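Local coordinates for protein antisigma-factor antagonist, STAS (Rhodobacter sphaeroides, PDB 3OIZ) that probably serves as the cytoplasmic STAS domain of a SulP-like sulfate transporter, a regulatory module related to the anti-sigma-factor antagonists, at residues Arg18-Glu23 against Leu70-Glu75. Numbering follows the deposited sequence. Where two conformers were deposited one is given.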
loop_
_atom_site.group_PDB
_atom_site.type_symbol
_atom_site.label_atom_id
_atom_site.label_comp_id
_atom_site.label_asym_id
_atom_site.label_seq_id
_atom_site.Cartn_x
_atom_site.Cartn_y
_atom_site.Cartn_z
ATOM N N ARG A 18 3.165 7.192 -9.088
ATOM C CA ARG A 18 2.911 7.643 -7.722
ATOM C C ARG A 18 3.554 6.647 -6.773
ATOM O O ARG A 18 3.383 5.439 -6.953
ATOM C CB ARG A 18 1.415 7.730 -7.422
ATOM C CG ARG A 18 1.171 8.379 -6.039
ATOM C CD ARG A 18 -0.281 8.743 -5.740
ATOM N NE ARG A 18 -0.769 9.832 -6.591
ATOM C CZ ARG A 18 -0.708 11.133 -6.283
ATOM N NH1 ARG A 18 -0.152 11.577 -5.129
ATOM N NH2 ARG A 18 -1.218 12.002 -7.136
ATOM N N ILE A 19 4.307 7.142 -5.797
ATOM C CA ILE A 19 4.799 6.263 -4.722
ATOM C C ILE A 19 3.989 6.496 -3.483
ATOM O O ILE A 19 3.873 7.635 -3.030
ATOM C CB ILE A 19 6.295 6.514 -4.413
ATOM C CG1 ILE A 19 7.108 6.387 -5.721
ATOM C CG2 ILE A 19 6.750 5.582 -3.241
ATOM C CD1 ILE A 19 8.575 6.890 -5.629
ATOM N N TYR A 20 3.428 5.417 -2.934
ATOM C CA TYR A 20 2.728 5.475 -1.656
ATOM C C TYR A 20 3.671 4.962 -0.579
ATOM O O TYR A 20 4.299 3.932 -0.757
ATOM C CB TYR A 20 1.517 4.579 -1.728
ATOM C CG TYR A 20 0.328 5.153 -2.464
ATOM C CD1 TYR A 20 -0.633 5.917 -1.786
ATOM C CD2 TYR A 20 0.166 4.961 -3.853
ATOM C CE1 TYR A 20 -1.749 6.454 -2.474
ATOM C CE2 TYR A 20 -0.937 5.488 -4.528
ATOM C CZ TYR A 20 -1.895 6.220 -3.834
ATOM O OH TYR A 20 -2.986 6.758 -4.490
ATOM N N ARG A 21 3.752 5.658 0.551
ATOM C CA ARG A 21 4.622 5.265 1.641
ATOM C C ARG A 21 3.722 4.944 2.832
ATOM O O ARG A 21 3.010 5.806 3.332
ATOM C CB ARG A 21 5.650 6.371 1.962
ATOM C CG ARG A 21 6.707 6.466 0.818
ATOM C CD ARG A 21 7.853 7.468 1.148
ATOM N NE ARG A 21 8.696 7.650 -0.039
ATOM C CZ ARG A 21 8.519 8.611 -0.950
ATOM N NH1 ARG A 21 7.531 9.500 -0.815
ATOM N NH2 ARG A 21 9.323 8.697 -2.003
ATOM N N VAL A 22 3.759 3.690 3.266
ATOM C CA VAL A 22 2.953 3.248 4.377
ATOM C C VAL A 22 3.862 3.095 5.606
ATOM O O VAL A 22 4.959 2.498 5.531
ATOM C CB VAL A 22 2.340 1.857 4.035
ATOM C CG1 VAL A 22 1.385 1.461 5.116
ATOM C CG2 VAL A 22 1.608 1.843 2.651
ATOM N N GLU A 23 3.422 3.623 6.747
ATOM C CA GLU A 23 4.193 3.489 8.006
ATOM C C GLU A 23 3.302 3.135 9.174
ATOM O O GLU A 23 2.140 3.532 9.212
ATOM C CB GLU A 23 4.974 4.761 8.346
ATOM C CG GLU A 23 4.119 5.983 8.447
ATOM C CD GLU A 23 3.453 6.185 9.819
ATOM O OE1 GLU A 23 3.720 5.429 10.798
ATOM O OE2 GLU A 23 2.632 7.123 9.913
ATOM N N LEU A 70 -3.547 -5.543 -6.732
ATOM C CA LEU A 70 -4.379 -6.042 -7.817
ATOM C C LEU A 70 -5.242 -4.923 -8.419
ATOM O O LEU A 70 -5.339 -4.819 -9.651
ATOM C CB LEU A 70 -5.285 -7.179 -7.311
ATOM C CG LEU A 70 -6.196 -7.828 -8.356
ATOM C CD1 LEU A 70 -5.360 -8.325 -9.552
ATOM C CD2 LEU A 70 -6.931 -8.975 -7.729
ATOM N N LYS A 71 -5.838 -4.079 -7.555
ATOM C CA LYS A 71 -6.702 -2.997 -8.042
ATOM C C LYS A 71 -5.976 -1.960 -8.884
ATOM O O LYS A 71 -6.527 -1.506 -9.925
ATOM C CB LYS A 71 -7.469 -2.325 -6.896
ATOM C CG LYS A 71 -8.583 -3.255 -6.352
ATOM C CD LYS A 71 -9.268 -2.710 -5.105
ATOM C CE LYS A 71 -9.964 -1.430 -5.381
ATOM N NZ LYS A 71 -11.433 -1.629 -5.386
ATOM N N PHE A 72 -4.758 -1.587 -8.466
ATOM C CA PHE A 72 -3.899 -0.742 -9.325
ATOM C C PHE A 72 -3.548 -1.410 -10.630
ATOM O O PHE A 72 -3.620 -0.758 -11.689
ATOM C CB PHE A 72 -2.622 -0.314 -8.605
ATOM C CG PHE A 72 -2.824 0.834 -7.660
ATOM C CD1 PHE A 72 -3.256 2.085 -8.132
ATOM C CD2 PHE A 72 -2.535 0.689 -6.333
ATOM C CE1 PHE A 72 -3.391 3.166 -7.252
ATOM C CE2 PHE A 72 -2.689 1.771 -5.436
ATOM C CZ PHE A 72 -3.109 2.991 -5.893
ATOM N N ARG A 73 -3.241 -2.707 -10.592
ATOM C CA ARG A 73 -2.912 -3.421 -11.840
ATOM C C ARG A 73 -4.094 -3.468 -12.796
ATOM O O ARG A 73 -3.933 -3.309 -14.007
ATOM C CB ARG A 73 -2.393 -4.837 -11.521
ATOM C CG ARG A 73 -0.967 -4.797 -10.925
ATOM C CD ARG A 73 -0.401 -6.202 -10.727
ATOM N NE ARG A 73 0.995 -6.124 -10.308
ATOM C CZ ARG A 73 1.569 -6.956 -9.443
ATOM N NH1 ARG A 73 0.870 -7.965 -8.892
ATOM N NH2 ARG A 73 2.843 -6.761 -9.099
ATOM N N ARG A 74 -5.294 -3.661 -12.259
ATOM C CA ARG A 74 -6.489 -3.732 -13.099
ATOM C C ARG A 74 -6.847 -2.398 -13.701
ATOM O O ARG A 74 -7.589 -2.351 -14.676
ATOM C CB ARG A 74 -7.670 -4.202 -12.280
ATOM C CG ARG A 74 -7.561 -5.627 -11.940
ATOM C CD ARG A 74 -8.711 -6.071 -11.137
ATOM N NE ARG A 74 -8.830 -7.518 -11.249
ATOM C CZ ARG A 74 -9.447 -8.282 -10.355
ATOM N NH1 ARG A 74 -9.994 -7.725 -9.270
ATOM N NH2 ARG A 74 -9.501 -9.601 -10.538
ATOM N N GLU A 75 -6.321 -1.328 -13.115
ATOM C CA GLU A 75 -6.535 0.024 -13.629
ATOM C C GLU A 75 -5.425 0.413 -14.619
ATOM O O GLU A 75 -5.428 1.529 -15.159
ATOM C CB GLU A 75 -6.694 1.021 -12.476
ATOM C CG GLU A 75 -8.063 0.979 -11.817
ATOM C CD GLU A 75 -9.153 1.687 -12.656
ATOM O OE1 GLU A 75 -8.841 2.293 -13.692
ATOM O OE2 GLU A 75 -10.330 1.668 -12.273
#
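The hydroxyl of Tyr20 accepts a hydrogen bond from the backbone N of Asp39, while the phenolic end of the same ring meets Phe72 obliquely. The touch is narrow: Tyr20 CE2 lies 3.6 Å from Phe72 CZ, and Tyr20 CZ and Tyr20 OH are each 4.0 Å from that same Phe72 CZ. Phe72 CZ makes the closest approaches, so the meeting is between the far end of the phenylalanine ring and the phenolic end of the tyrosine. The ring centroids stand 5.7 Å apart and the planes are inclined by 42°, an oblique aromatic pair. Both residues start out toward the opposite segment, and each has its CG anti to its own carbonyl carbon (chi1 -78° for Tyr20, -79° for Phe72), which brings the two rings together between strand and helix. About 72 Å² of surface is buried, all of it from these two residues, both of which are buried in the chain. The bond to Asp39 gives the phenol oxygen a polar partner within this largely apolar setting and should limit how far the tyrosine ring can shift. Further aromatic rings extend the cluster, Phe38 meeting Tyr20 and Phe40 meeting Phe72, and Val47 of the neighbouring strand 46-51 touches both members of the pair. Strand 17-23 runs between strands 5-11 and 46-51 in the mixed sheet, and Phe72 sits in the last turn of helix 59-74, so the pair ties the sheet to a helix packed on its face, as in the alpha/beta core of the STAS fold.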